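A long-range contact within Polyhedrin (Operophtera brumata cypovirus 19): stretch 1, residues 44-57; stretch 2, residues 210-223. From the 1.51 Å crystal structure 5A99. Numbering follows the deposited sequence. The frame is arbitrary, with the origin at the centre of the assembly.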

# COMPACT_ATOMS: atom_id res chain seq x y z
N SER A 44 -18.18 13.43 18.30
CA SER A 44 -18.16 14.61 17.44
C SER A 44 -16.78 15.04 16.97
O SER A 44 -16.66 16.04 16.25
CB SER A 44 -18.88 15.80 18.08
OG SER A 44 -20.27 15.56 18.11
N SER A 45 -15.75 14.30 17.35
CA SER A 45 -14.41 14.54 16.82
C SER A 45 -14.38 14.10 15.36
O SER A 45 -15.24 13.33 14.91
CB SER A 45 -13.34 13.82 17.66
OG SER A 45 -13.28 12.42 17.39
N LEU A 46 -13.42 14.62 14.60
CA LEU A 46 -13.24 14.22 13.21
C LEU A 46 -11.95 13.45 13.03
O LEU A 46 -10.91 13.81 13.58
CB LEU A 46 -13.17 15.44 12.28
CG LEU A 46 -14.47 16.08 11.80
CD1 LEU A 46 -15.24 16.67 12.99
CD2 LEU A 46 -14.16 17.14 10.76
N GLN A 47 -12.04 12.39 12.24
CA GLN A 47 -10.86 11.77 11.68
C GLN A 47 -10.82 12.09 10.18
O GLN A 47 -11.75 11.78 9.44
CB GLN A 47 -10.87 10.26 11.91
CG GLN A 47 -9.65 9.58 11.32
CD GLN A 47 -9.48 8.16 11.79
OE1 GLN A 47 -8.38 7.75 12.18
NE2 GLN A 47 -10.55 7.38 11.75
N ILE A 48 -9.73 12.72 9.76
CA ILE A 48 -9.52 13.12 8.38
C ILE A 48 -8.47 12.24 7.74
O ILE A 48 -7.39 12.04 8.27
CB ILE A 48 -9.09 14.61 8.28
CG1 ILE A 48 -10.11 15.50 8.98
CG2 ILE A 48 -8.90 15.05 6.83
CD1 ILE A 48 -9.83 17.00 8.87
N ILE A 49 -8.83 11.68 6.59
CA ILE A 49 -7.89 10.92 5.78
C ILE A 49 -7.78 11.66 4.45
O ILE A 49 -8.78 11.84 3.76
CB ILE A 49 -8.37 9.48 5.56
CG1 ILE A 49 -8.48 8.74 6.89
CG2 ILE A 49 -7.43 8.71 4.65
CD1 ILE A 49 -9.09 7.38 6.78
N ARG A 50 -6.58 12.12 4.12
CA ARG A 50 -6.34 12.75 2.83
C ARG A 50 -5.44 11.91 1.96
O ARG A 50 -4.31 11.55 2.34
CB ARG A 50 -5.72 14.13 2.96
CG ARG A 50 -5.54 14.82 1.60
CD ARG A 50 -4.91 16.19 1.71
NE ARG A 50 -3.46 16.16 1.85
CZ ARG A 50 -2.77 16.78 2.81
NH1 ARG A 50 -3.42 17.44 3.77
NH2 ARG A 50 -1.44 16.73 2.82
N ALA A 51 -5.94 11.63 0.77
CA ALA A 51 -5.14 11.04 -0.29
C ALA A 51 -4.85 12.12 -1.32
O ALA A 51 -5.68 13.01 -1.55
CB ALA A 51 -5.88 9.91 -0.93
N GLN A 52 -3.69 12.04 -1.94
CA GLN A 52 -3.32 13.01 -2.96
C GLN A 52 -2.32 12.43 -3.94
O GLN A 52 -1.53 11.55 -3.60
CB GLN A 52 -2.74 14.27 -2.31
CG GLN A 52 -1.36 14.07 -1.71
CD GLN A 52 -0.89 15.27 -0.88
OE1 GLN A 52 -1.69 15.94 -0.22
NE2 GLN A 52 0.42 15.52 -0.89
N ASN A 53 -2.35 12.97 -5.15
CA ASN A 53 -1.49 12.50 -6.21
C ASN A 53 -1.52 13.50 -7.37
O ASN A 53 -2.53 14.17 -7.61
CB ASN A 53 -1.97 11.12 -6.68
CG ASN A 53 -0.96 10.42 -7.56
OD1 ASN A 53 -0.97 10.56 -8.80
ND2 ASN A 53 -0.06 9.66 -6.94
N PRO A 54 -0.40 13.60 -8.10
CA PRO A 54 -0.46 14.55 -9.22
C PRO A 54 -1.38 14.09 -10.34
O PRO A 54 -1.79 14.92 -11.15
CB PRO A 54 1.00 14.63 -9.70
CG PRO A 54 1.72 13.51 -9.05
CD PRO A 54 0.86 12.85 -8.05
N ARG A 55 -1.75 12.81 -10.35
CA ARG A 55 -2.46 12.25 -11.51
C ARG A 55 -3.63 11.33 -11.18
O ARG A 55 -4.70 11.46 -11.78
CB ARG A 55 -1.47 11.47 -12.37
CG ARG A 55 -0.50 12.34 -13.12
CD ARG A 55 0.37 11.50 -14.02
NE ARG A 55 1.30 12.32 -14.79
CZ ARG A 55 1.92 11.91 -15.89
NH1 ARG A 55 1.71 10.68 -16.36
NH2 ARG A 55 2.74 12.73 -16.52
N ILE A 56 -3.44 10.40 -10.25
CA ILE A 56 -4.41 9.34 -10.06
C ILE A 56 -4.45 8.87 -8.62
O ILE A 56 -3.42 8.72 -7.96
CB ILE A 56 -4.14 8.14 -11.04
CG1 ILE A 56 -5.29 7.12 -10.99
CG2 ILE A 56 -2.78 7.49 -10.75
CD1 ILE A 56 -5.18 6.00 -12.03
N ILE A 57 -5.66 8.63 -8.14
CA ILE A 57 -5.87 8.19 -6.77
C ILE A 57 -6.79 6.98 -6.77
O ILE A 57 -7.92 7.05 -7.26
CB ILE A 57 -6.49 9.33 -5.91
CG1 ILE A 57 -5.49 10.49 -5.75
CG2 ILE A 57 -6.92 8.82 -4.53
CD1 ILE A 57 -6.03 11.66 -4.92
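Stretch 2 (210-223) IRLNDSPDLYAHYD

Stretch 2 leaves a helix at R211, makes a type I turn from R211 to D214, and then extends into a strand that ends at Y222 and runs antiparallel to strand 46-53. The strand axes cross at 162° and approach to 4.7 Å. The register pairs L46 with Y222, Q47 with H221, I48 with A220, I49 with Y219 and R50 with L218. Hydrogen-bonded pairs alternate with non-hydrogen-bonded ones: I48 N donates to A220 O (2.8 Å) and A220 N to I48 O (2.9 Å), while L218 N reaches R50 O at 2.8 Å.

Side chains follow the same alternation. On the face carrying I48, A220 and Y222, the small methyl of A220 lies beside I48 (CB to CB, 4.3 Å). I48, with chi1 m and chi2 t, extends CD1 to 3.9 Å from Y222 CD2. R50 starts out fully extended (t, t), then bends at chi3 (p); L218 CB lies over one face of its guanidinium, and R50 NE donates to Q52 OE1 (2.7 Å). On the other face, I49, also m and t, lays CG1 over the Y219 ring, 3.8 Å from its centroid and 15° off the normal, a CH-pi contact suited to a branched aliphatic chain. H221, with chi1 t, turns ND1 back to L46 O (3.1 Å), so its ring adds a side-chain hydrogen bond to the backbone ladder.

Before D217 in stretch 2, and past A51 in stretch 1, the chains draw apart, and amides and water fill the gap. Q52 NE2 donates to S215 OG (3.0 Å), and water 1 donates to both R50 O and P216 O. N53, with chi1 t, suits the turn because its amide has two ends: ND2 donates to R211 O (2.7 Å), while OD1 accepts from R55 N (2.8 Å) and I56 N (2.9 Å). Finally, L212 CB points away, yet CD1 returns to I56 CG2 at 3.8 Å.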

# COMPACT_ATOMS: atom_id res chain seq x y z
N ILE A 210 5.80 5.91 -11.57
CA ILE A 210 6.88 6.33 -10.68
C ILE A 210 6.36 7.21 -9.54
O ILE A 210 7.00 7.30 -8.49
CB ILE A 210 8.01 7.06 -11.45
CG1 ILE A 210 9.35 6.92 -10.72
CG2 ILE A 210 7.68 8.54 -11.66
CD1 ILE A 210 9.82 5.49 -10.52
N ARG A 211 5.21 7.86 -9.76
CA ARG A 211 4.57 8.70 -8.75
C ARG A 211 3.25 8.12 -8.23
O ARG A 211 2.40 8.86 -7.72
CB ARG A 211 4.29 10.09 -9.31
CG ARG A 211 5.54 10.88 -9.58
CD ARG A 211 6.40 11.05 -8.33
NE ARG A 211 7.43 12.05 -8.58
CZ ARG A 211 7.26 13.35 -8.40
NH1 ARG A 211 6.11 13.81 -7.93
NH2 ARG A 211 8.23 14.20 -8.68
N LEU A 212 3.08 6.81 -8.38
CA LEU A 212 1.83 6.17 -8.00
C LEU A 212 1.61 6.31 -6.48
O LEU A 212 0.49 6.51 -6.00
CB LEU A 212 1.85 4.69 -8.41
CG LEU A 212 0.51 4.03 -8.69
CD1 LEU A 212 -0.26 4.81 -9.75
CD2 LEU A 212 0.69 2.57 -9.11
N ASN A 213 2.70 6.21 -5.74
CA ASN A 213 2.70 6.45 -4.30
C ASN A 213 3.44 7.74 -3.97
O ASN A 213 4.25 7.80 -3.04
CB ASN A 213 3.37 5.28 -3.58
CG ASN A 213 2.68 3.97 -3.86
OD1 ASN A 213 1.45 3.87 -3.79
ND2 ASN A 213 3.46 2.94 -4.19
N ASP A 214 3.15 8.77 -4.76
CA ASP A 214 3.76 10.09 -4.62
C ASP A 214 3.74 10.62 -3.18
O ASP A 214 4.73 11.13 -2.69
CB ASP A 214 3.00 11.06 -5.54
CG ASP A 214 3.49 12.47 -5.41
OD1 ASP A 214 2.99 13.16 -4.50
OD2 ASP A 214 4.37 12.87 -6.19
N SER A 215 2.60 10.48 -2.52
CA SER A 215 2.41 11.06 -1.20
C SER A 215 1.73 10.05 -0.31
O SER A 215 0.84 9.33 -0.77
CB SER A 215 1.52 12.30 -1.28
OG SER A 215 2.12 13.32 -2.05
N PRO A 216 2.14 9.98 0.97
CA PRO A 216 1.42 9.04 1.82
C PRO A 216 0.05 9.61 2.15
O PRO A 216 -0.13 10.82 2.05
CB PRO A 216 2.30 8.97 3.07
CG PRO A 216 2.91 10.32 3.16
CD PRO A 216 3.12 10.78 1.72
N ASP A 217 -0.90 8.75 2.51
CA ASP A 217 -2.18 9.25 2.99
C ASP A 217 -1.91 9.95 4.32
O ASP A 217 -1.15 9.46 5.15
CB ASP A 217 -3.20 8.13 3.19
CG ASP A 217 -3.70 7.55 1.87
OD1 ASP A 217 -3.50 8.18 0.81
OD2 ASP A 217 -4.33 6.47 1.91
N LEU A 218 -2.54 11.11 4.51
CA LEU A 218 -2.41 11.82 5.77
C LEU A 218 -3.60 11.48 6.66
O LEU A 218 -4.74 11.54 6.22
CB LEU A 218 -2.35 13.32 5.54
CG LEU A 218 -2.23 14.20 6.79
CD1 LEU A 218 -1.40 15.45 6.52
CD2 LEU A 218 -3.59 14.57 7.30
N TYR A 219 -3.31 11.10 7.90
CA TYR A 219 -4.33 10.88 8.93
C TYR A 219 -4.27 12.00 9.96
O TYR A 219 -3.19 12.34 10.45
CB TYR A 219 -4.07 9.55 9.64
CG TYR A 219 -4.75 8.33 9.04
CD1 TYR A 219 -4.31 7.78 7.84
CD2 TYR A 219 -5.80 7.71 9.69
CE1 TYR A 219 -4.91 6.65 7.30
CE2 TYR A 219 -6.42 6.58 9.16
CZ TYR A 219 -5.97 6.05 7.97
OH TYR A 219 -6.59 4.93 7.44
N ALA A 220 -5.42 12.57 10.30
CA ALA A 220 -5.49 13.65 11.29
C ALA A 220 -6.71 13.48 12.18
O ALA A 220 -7.74 12.99 11.73
CB ALA A 220 -5.54 15.01 10.61
N HIS A 221 -6.58 13.90 13.43
CA HIS A 221 -7.65 13.83 14.41
C HIS A 221 -7.90 15.23 14.99
O HIS A 221 -6.98 15.87 15.53
CB HIS A 221 -7.26 12.84 15.51
CG HIS A 221 -8.36 12.53 16.49
ND1 HIS A 221 -9.67 12.86 16.26
CD2 HIS A 221 -8.32 11.92 17.69
CE1 HIS A 221 -10.41 12.48 17.29
NE2 HIS A 221 -9.61 11.90 18.17
N TYR A 222 -9.13 15.71 14.85
CA TYR A 222 -9.50 17.05 15.33
C TYR A 222 -10.62 17.00 16.37
O TYR A 222 -11.56 16.20 16.25
CB TYR A 222 -9.88 17.98 14.16
CG TYR A 222 -8.67 18.51 13.43
CD1 TYR A 222 -7.94 19.58 13.96
CD2 TYR A 222 -8.22 17.92 12.25
CE1 TYR A 222 -6.80 20.06 13.32
CE2 TYR A 222 -7.08 18.40 11.60
CZ TYR A 222 -6.38 19.47 12.14
OH TYR A 222 -5.25 19.96 11.51
N ASP A 223 -10.50 17.86 17.38
CA ASP A 223 -11.46 17.96 18.49
C ASP A 223 -12.92 17.92 18.01
O ASP A 223 -13.74 17.13 18.52
CB ASP A 223 -11.21 19.26 19.26
CG ASP A 223 -9.89 19.27 20.01
OD1 ASP A 223 -9.07 18.35 19.83
OD2 ASP A 223 -9.67 20.23 20.79
O HOH W 1 -2.30 12.87 1.67
O HOH W 2 -2.01 9.85 -0.73
O HOH W 3 0.08 9.53 -4.04
O HOH W 4 -2.14 7.67 -5.93